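Local coordinates for short-chain dehydrogenase/reductase SDR (Burkholderia phymatum, PDB 5IG2), which binds NAD and probably interconverts alcohols and carbonyl compounds as an oxidoreductase of the short-chain dehydrogenase/reductase family, at the interface of chains A and B. Sequence-based numbering; all coordinates share one arbitrary frame. Chains: chain A/B, Short-chain dehydrogenase/reductase SDR.

Contact 1: the interface of chains A and B. Residues chain A 130, 134-135, 138, 178, 181-182, 185; chain B 106, 108.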
loop_
_atom_site.group_PDB
_atom_site.type_symbol
_atom_site.label_atom_id
_atom_site.label_comp_id
_atom_site.label_asym_id
_atom_site.label_seq_id
_atom_site.Cartn_x
_atom_site.Cartn_y
_atom_site.Cartn_z
ATOM N N VAL A 130 -0.609 3.680 -14.792
ATOM C CA VAL A 130 -1.062 5.062 -14.651
ATOM C C VAL A 130 -0.012 6.012 -15.204
ATOM O O VAL A 130 -0.318 6.912 -15.997
ATOM C CB VAL A 130 -1.394 5.366 -13.177
ATOM C CG1 VAL A 130 -1.632 6.855 -12.958
ATOM C CG2 VAL A 130 -2.605 4.556 -12.752
ATOM N N ALA A 134 -1.740 7.460 -18.554
ATOM C CA ALA A 134 -2.502 8.681 -18.298
ATOM C C ALA A 134 -2.035 9.849 -19.156
ATOM O O ALA A 134 -2.904 10.549 -19.710
ATOM C CB ALA A 134 -2.470 9.057 -16.809
ATOM N N PRO A 135 -0.728 10.111 -19.329
ATOM C CA PRO A 135 -0.329 11.193 -20.248
ATOM C C PRO A 135 -0.817 10.962 -21.667
ATOM O O PRO A 135 -1.280 11.905 -22.323
ATOM C CB PRO A 135 1.205 11.186 -20.165
ATOM C CG PRO A 135 1.518 10.518 -18.902
ATOM C CD PRO A 135 0.441 9.500 -18.677
ATOM N N LEU A 138 -4.468 11.828 -21.592
ATOM C CA LEU A 138 -4.682 13.263 -21.459
ATOM C C LEU A 138 -4.347 13.996 -22.746
ATOM O O LEU A 138 -4.983 15.004 -23.067
ATOM C CB LEU A 138 -3.859 13.817 -20.298
ATOM C CG LEU A 138 -4.351 13.376 -18.919
ATOM C CD1 LEU A 138 -3.279 13.586 -17.844
ATOM C CD2 LEU A 138 -5.629 14.120 -18.561
ATOM N N LEU A 178 -5.906 9.464 -7.578
ATOM C CA LEU A 178 -5.965 9.649 -9.025
ATOM C C LEU A 178 -7.265 10.317 -9.447
ATOM O O LEU A 178 -7.273 11.205 -10.312
ATOM C CB LEU A 178 -5.819 8.288 -9.712
ATOM C CG LEU A 178 -5.873 8.323 -11.244
ATOM C CD1 LEU A 178 -4.803 9.255 -11.819
ATOM C CD2 LEU A 178 -5.749 6.907 -11.824
ATOM N N ASP A 181 -6.844 13.921 -8.641
ATOM C CA ASP A 181 -5.834 14.547 -9.497
ATOM C C ASP A 181 -6.356 14.756 -10.916
ATOM O O ASP A 181 -6.082 15.787 -11.538
ATOM C CB ASP A 181 -4.556 13.702 -9.546
ATOM C CG ASP A 181 -3.845 13.618 -8.215
ATOM O OD1 ASP A 181 -4.177 14.370 -7.285
ATOM O OD2 ASP A 181 -2.926 12.794 -8.114
ATOM N N LEU A 182 -7.083 13.772 -11.459
ATOM C CA LEU A 182 -7.616 13.930 -12.808
ATOM C C LEU A 182 -8.602 15.091 -12.872
ATOM O O LEU A 182 -8.643 15.834 -13.861
ATOM C CB LEU A 182 -8.271 12.630 -13.269
ATOM C CG LEU A 182 -7.289 11.500 -13.615
ATOM C CD1 LEU A 182 -8.019 10.187 -13.858
ATOM C CD2 LEU A 182 -6.438 11.860 -14.840
ATOM N N ALA A 185 -6.689 18.324 -12.638
ATOM C CA ALA A 185 -5.984 18.573 -13.884
ATOM C C ALA A 185 -6.936 19.025 -14.983
ATOM O O ALA A 185 -6.529 19.767 -15.884
ATOM C CB ALA A 185 -5.230 17.316 -14.311
ATOM N N PHE B 106 0.564 15.578 -9.153
ATOM C CA PHE B 106 -0.372 14.741 -9.904
ATOM C C PHE B 106 0.219 13.346 -10.092
ATOM O O PHE B 106 1.395 13.202 -10.442
ATOM C CB PHE B 106 -0.676 15.365 -11.274
ATOM C CG PHE B 106 -1.468 16.653 -11.218
ATOM C CD1 PHE B 106 -2.196 17.008 -10.090
ATOM C CD2 PHE B 106 -1.498 17.498 -12.319
ATOM C CE1 PHE B 106 -2.923 18.189 -10.056
ATOM C CE2 PHE B 106 -2.229 18.684 -12.294
ATOM C CZ PHE B 106 -2.944 19.027 -11.163
ATOM N N TRP B 108 0.280 10.746 -12.071
ATOM C CA TRP B 108 0.951 10.247 -13.270
ATOM C C TRP B 108 2.224 11.017 -13.593
ATOM O O TRP B 108 3.013 10.552 -14.421
ATOM C CB TRP B 108 -0.010 10.296 -14.472
ATOM C CG TRP B 108 -0.490 11.690 -14.753
ATOM C CD1 TRP B 108 0.103 12.609 -15.561
ATOM C CD2 TRP B 108 -1.629 12.338 -14.173
ATOM N NE1 TRP B 108 -0.607 13.784 -15.538
ATOM C CE2 TRP B 108 -1.673 13.645 -14.691
ATOM C CE3 TRP B 108 -2.621 11.936 -13.272
ATOM C CZ2 TRP B 108 -2.671 14.556 -14.343
ATOM C CZ3 TRP B 108 -3.611 12.843 -12.924
ATOM C CH2 TRP B 108 -3.626 14.138 -13.455
#

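Contact 2: the interface of chains A and B. Residues chain A 105-107, 157-162, 165-166; chain B 173-174, 177-178, 180-181.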
loop_
_atom_site.group_PDB
_atom_site.type_symbol
_atom_site.label_atom_id
_atom_site.label_comp_id
_atom_site.label_asym_id
_atom_site.label_seq_id
_atom_site.Cartn_x
_atom_site.Cartn_y
_atom_site.Cartn_z
ATOM N N GLY A 105 -0.219 -16.214 4.959
ATOM C CA GLY A 105 0.482 -16.682 6.142
ATOM C C GLY A 105 0.648 -15.585 7.184
ATOM O O GLY A 105 0.491 -14.400 6.864
ATOM N N PHE A 106 0.944 -15.962 8.432
ATOM C CA PHE A 106 1.317 -14.982 9.452
ATOM C C PHE A 106 2.327 -13.994 8.875
ATOM O O PHE A 106 3.286 -14.393 8.205
ATOM C CB PHE A 106 1.917 -15.680 10.681
ATOM C CG PHE A 106 0.936 -16.518 11.472
ATOM C CD1 PHE A 106 -0.434 -16.338 11.347
ATOM C CD2 PHE A 106 1.401 -17.473 12.365
ATOM C CE1 PHE A 106 -1.322 -17.109 12.085
ATOM C CE2 PHE A 106 0.517 -18.248 13.112
ATOM C CZ PHE A 106 -0.845 -18.063 12.973
ATOM N N LEU A 107 2.109 -12.701 9.141
ATOM C CA LEU A 107 2.782 -11.665 8.356
ATOM C C LEU A 107 4.302 -11.787 8.427
ATOM O O LEU A 107 4.990 -11.653 7.406
ATOM C CB LEU A 107 2.330 -10.276 8.812
ATOM C CG LEU A 107 2.871 -9.150 7.929
ATOM C CD1 LEU A 107 2.364 -9.311 6.492
ATOM C CD2 LEU A 107 2.487 -7.791 8.495
ATOM N N SER A 157 -8.971 -5.960 6.318
ATOM C CA SER A 157 -7.666 -6.521 6.661
ATOM C C SER A 157 -7.870 -7.890 7.291
ATOM O O SER A 157 -7.756 -8.050 8.514
ATOM C CB SER A 157 -6.894 -5.575 7.584
ATOM O OG SER A 157 -6.606 -4.372 6.891
ATOM N N PRO A 158 -8.175 -8.908 6.479
ATOM C CA PRO A 158 -8.406 -10.237 7.039
ATOM C C PRO A 158 -7.099 -10.886 7.456
ATOM O O PRO A 158 -6.040 -10.634 6.856
ATOM C CB PRO A 158 -9.065 -11.005 5.878
ATOM C CG PRO A 158 -9.202 -10.051 4.769
ATOM C CD PRO A 158 -8.330 -8.889 5.020
ATOM N N PRO A 159 -7.130 -11.745 8.467
ATOM C CA PRO A 159 -5.895 -12.355 8.971
ATOM C C PRO A 159 -5.174 -13.175 7.912
ATOM O O PRO A 159 -5.788 -13.728 6.993
ATOM C CB PRO A 159 -6.390 -13.255 10.110
ATOM C CG PRO A 159 -7.724 -12.688 10.493
ATOM C CD PRO A 159 -8.316 -12.175 9.221
ATOM N N SER A 160 -3.847 -13.255 8.065
ATOM C CA SER A 160 -2.977 -14.136 7.287
ATOM C C SER A 160 -2.912 -13.775 5.806
ATOM O O SER A 160 -2.478 -14.597 4.990
ATOM C CB SER A 160 -3.390 -15.609 7.437
ATOM O OG SER A 160 -3.015 -16.127 8.694
ATOM N N MET A 161 -3.341 -12.572 5.419
ATOM C CA MET A 161 -3.192 -12.122 4.037
ATOM C C MET A 161 -2.600 -10.716 3.991
ATOM O O MET A 161 -2.857 -9.950 3.057
ATOM C CB MET A 161 -4.528 -12.171 3.295
ATOM C CG MET A 161 -5.110 -13.578 3.103
ATOM S SD MET A 161 -4.238 -14.614 1.900
ATOM C CE MET A 161 -4.410 -13.649 0.399
ATOM N N GLY A 162 -1.767 -10.388 4.986
ATOM C CA GLY A 162 -1.341 -9.005 5.193
ATOM C C GLY A 162 -0.607 -8.375 4.024
ATOM O O GLY A 162 -0.752 -7.177 3.776
ATOM N N ASN A 165 -3.340 -7.802 1.399
ATOM C CA ASN A 165 -4.154 -6.712 1.927
ATOM C C ASN A 165 -3.471 -5.366 1.725
ATOM O O ASN A 165 -4.057 -4.432 1.166
ATOM C CB ASN A 165 -4.412 -6.928 3.422
ATOM C CG ASN A 165 -5.177 -8.197 3.718
ATOM O OD1 ASN A 165 -5.814 -8.788 2.840
ATOM N ND2 ASN A 165 -5.142 -8.614 4.984
ATOM N N ALA A 166 -2.222 -5.252 2.189
ATOM C CA ALA A 166 -1.509 -3.980 2.105
ATOM C C ALA A 166 -1.382 -3.516 0.663
ATOM O O ALA A 166 -1.545 -2.323 0.373
ATOM C CB ALA A 166 -0.122 -4.095 2.744
ATOM N N SER B 173 -2.985 -1.241 6.660
ATOM C CA SER B 173 -3.568 -2.571 6.519
ATOM C C SER B 173 -2.622 -3.663 7.000
ATOM O O SER B 173 -3.055 -4.605 7.675
ATOM C CB SER B 173 -3.975 -2.836 5.071
ATOM O OG SER B 173 -4.650 -4.086 5.005
ATOM N N LEU B 174 -1.337 -3.585 6.646
ATOM C CA LEU B 174 -0.438 -4.637 7.113
ATOM C C LEU B 174 -0.384 -4.660 8.633
ATOM O O LEU B 174 -0.265 -5.736 9.227
ATOM C CB LEU B 174 0.964 -4.481 6.514
ATOM C CG LEU B 174 1.952 -3.460 7.081
ATOM C CD1 LEU B 174 2.726 -3.987 8.306
ATOM C CD2 LEU B 174 2.918 -3.035 5.971
ATOM N N THR B 177 -3.540 -6.278 9.936
ATOM C CA THR B 177 -3.424 -7.724 9.774
ATOM C C THR B 177 -2.471 -8.309 10.805
ATOM O O THR B 177 -2.736 -9.379 11.373
ATOM C CB THR B 177 -2.943 -8.080 8.368
ATOM O OG1 THR B 177 -3.754 -7.404 7.389
ATOM C CG2 THR B 177 -3.049 -9.598 8.158
ATOM N N LEU B 178 -1.351 -7.618 11.047
ATOM C CA LEU B 178 -0.387 -8.033 12.060
ATOM C C LEU B 178 -1.048 -8.203 13.420
ATOM O O LEU B 178 -0.763 -9.160 14.153
ATOM C CB LEU B 178 0.737 -6.995 12.141
ATOM C CG LEU B 178 1.825 -7.293 13.178
ATOM C CD1 LEU B 178 2.469 -8.661 12.934
ATOM C CD2 LEU B 178 2.879 -6.177 13.195
ATOM N N HIS B 180 -4.104 -9.058 14.089
ATOM C CA HIS B 180 -4.836 -10.322 14.104
ATOM C C HIS B 180 -3.892 -11.517 14.081
ATOM O O HIS B 180 -4.126 -12.506 14.784
ATOM C CB HIS B 180 -5.799 -10.398 12.916
ATOM C CG HIS B 180 -6.890 -9.370 12.938
ATOM N ND1 HIS B 180 -7.801 -9.265 13.970
ATOM C CD2 HIS B 180 -7.237 -8.420 12.035
ATOM C CE1 HIS B 180 -8.649 -8.287 13.709
ATOM N NE2 HIS B 180 -8.333 -7.761 12.540
ATOM N N ASP B 181 -2.832 -11.459 13.265
ATOM C CA ASP B 181 -1.893 -12.581 13.190
ATOM C C ASP B 181 -1.212 -12.830 14.533
ATOM O O ASP B 181 -1.008 -13.983 14.927
ATOM C CB ASP B 181 -0.826 -12.332 12.118
ATOM C CG ASP B 181 -1.388 -12.286 10.715
ATOM O OD1 ASP B 181 -2.553 -12.658 10.501
ATOM O OD2 ASP B 181 -0.636 -11.887 9.816
HETATM O O HOH W 1 -0.617 -11.756 7.102
HETATM O O HOH W 2 -3.764 -14.934 11.233
#

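Contact 1: the interface of chains A and B
B:Trp108 shows how one aromatic side chain can fill a groove between two helices of a partner subunit. It sits in the short 3-10 helix 107-109 of chain B and far exceeds every other residue of the patch in buried surface, losing 141 Å² to chain A. Its first torsion takes the crowded position, with CG between the backbone N and the carbonyl carbon (chi1 60°). The second stands the indole roughly perpendicular to that stem (chi2 89°), and the six-membered ring leads the way into the groove.

Helix 112-140 supplies one wall. A:Leu138, its CG beside the backbone N (chi1 -70°), meets the tryptophan tip to tip and lays CD1 over the indole face, displaced toward the rim. A:Leu138 CD1 lies 3.9 Å from the centroid of the five-membered ring of B:Trp108, a CH-pi contact. The opposite face is backed from within chain B by B:Phe106 CB, so the indole is sandwiched between its partner and its own subunit. At the stem, A:Ala134 CB touches B:Trp108 CB at 3.6 Å, while A:Val130 crosses there at about a right angle.

Helix 162-185 receives the leading edge. A:Ala185 CB points in the plane of the indole, 3.7 Å from B:Trp108 CH2, and A:Leu182 comes obliquely with CD2 3.6 Å from B:Trp108 CZ3. A:Asp181 adds its CB at CZ3, and A:Asp181 O lies 3.5 Å from B:Trp108 CH2. A:Leu178 crosses the side chain at about a right angle and brings CD1 to CE3. Beside A:Asp181 and A:Ala185, the B:Phe106 ring turns a face toward A:Asp181 O and puts CE2 3.9 Å from A:Ala185 CB.

No polar pair bridges the chains in this patch. Here the indole is held by packing and shape, and the site ties the loop of one subunit to the paired helices of the other, probably helping to hold this subunit pair together.

Contact 2: the interface of chains A and B
OD1 of the B:Asp181 carboxylate is gripped by at least two bonds. A:Ser160 N donates to the syn lone pair of B:Asp181 OD1 at 2.8 Å, and water 2, also bonded to A:Ser160 OG, supplies the other. OD2 also has two partners, but is less well aimed at: A:Leu107 N meets B:Asp181 OD2 from above the carboxylate plane at 2.9 Å, in a bent bond (130° at H), and water 1 lies 2.7 Å from B:Asp181 OD2. That water also bonds A:Gly105 O and A:Gly162 N, the first residue of helix 162-185. The backbone N-H groups, and the helix start acting through water 1, may favour the charged carboxylate, although protonation is not seen.

A second polar chain runs alongside. A:Asn165 spends its ND2 amide on two acceptors in its own plane, A:Pro158 O at 2.9 Å and B:Thr177 OG1 at 3.0 Å, the latter bond nearly straight (165° at H). A:Pro158 thus fixes the rotation of the amide that reads the threonine. B:Thr177, with OG1 beside its backbone N (chi1 -51°), passes the chain on to B:Ser173 O, approaching from above that carbonyl plane. The same torsion sends B:Thr177 CG2 the other way, tight against A:Gly162 CA at 3.5 Å. Nearby, A:Ser157 OG and B:Ser173 OG meet at 2.7 Å.

Apolar groups flank the polar row: A:Leu107 crosses B:Leu174 at about a right angle, CD2 to CD1, and A:Pro159 packs obliquely on B:His180 CB. A:Asn165 and A:Ala166 occupy variable positions within the YxxxK motif, which ends at A:Lys168, an NAD-binding residue. The site joins the two chains in the crystal, in a pairing that is probably biological, and may help steady the active-site segment.

Contact 1 and contact 2 lie about 31 Å apart, measured between the centres of their C-alpha atoms, and belong to one two-fold symmetric interface. Both pair the loop and 3-10 helix around 106-109 with helix 162-185 of the other subunit, but with the chains exchanged. Residues 178 and 181 serve in chain A at contact 1 and in chain B at contact 2. By symmetry each end of the interface thus combines the apolar and the polar arrangement. This helix-based pairing resembles that of many SDR oligomers; the deposited assembly holds six copies, and the biological state is inferred.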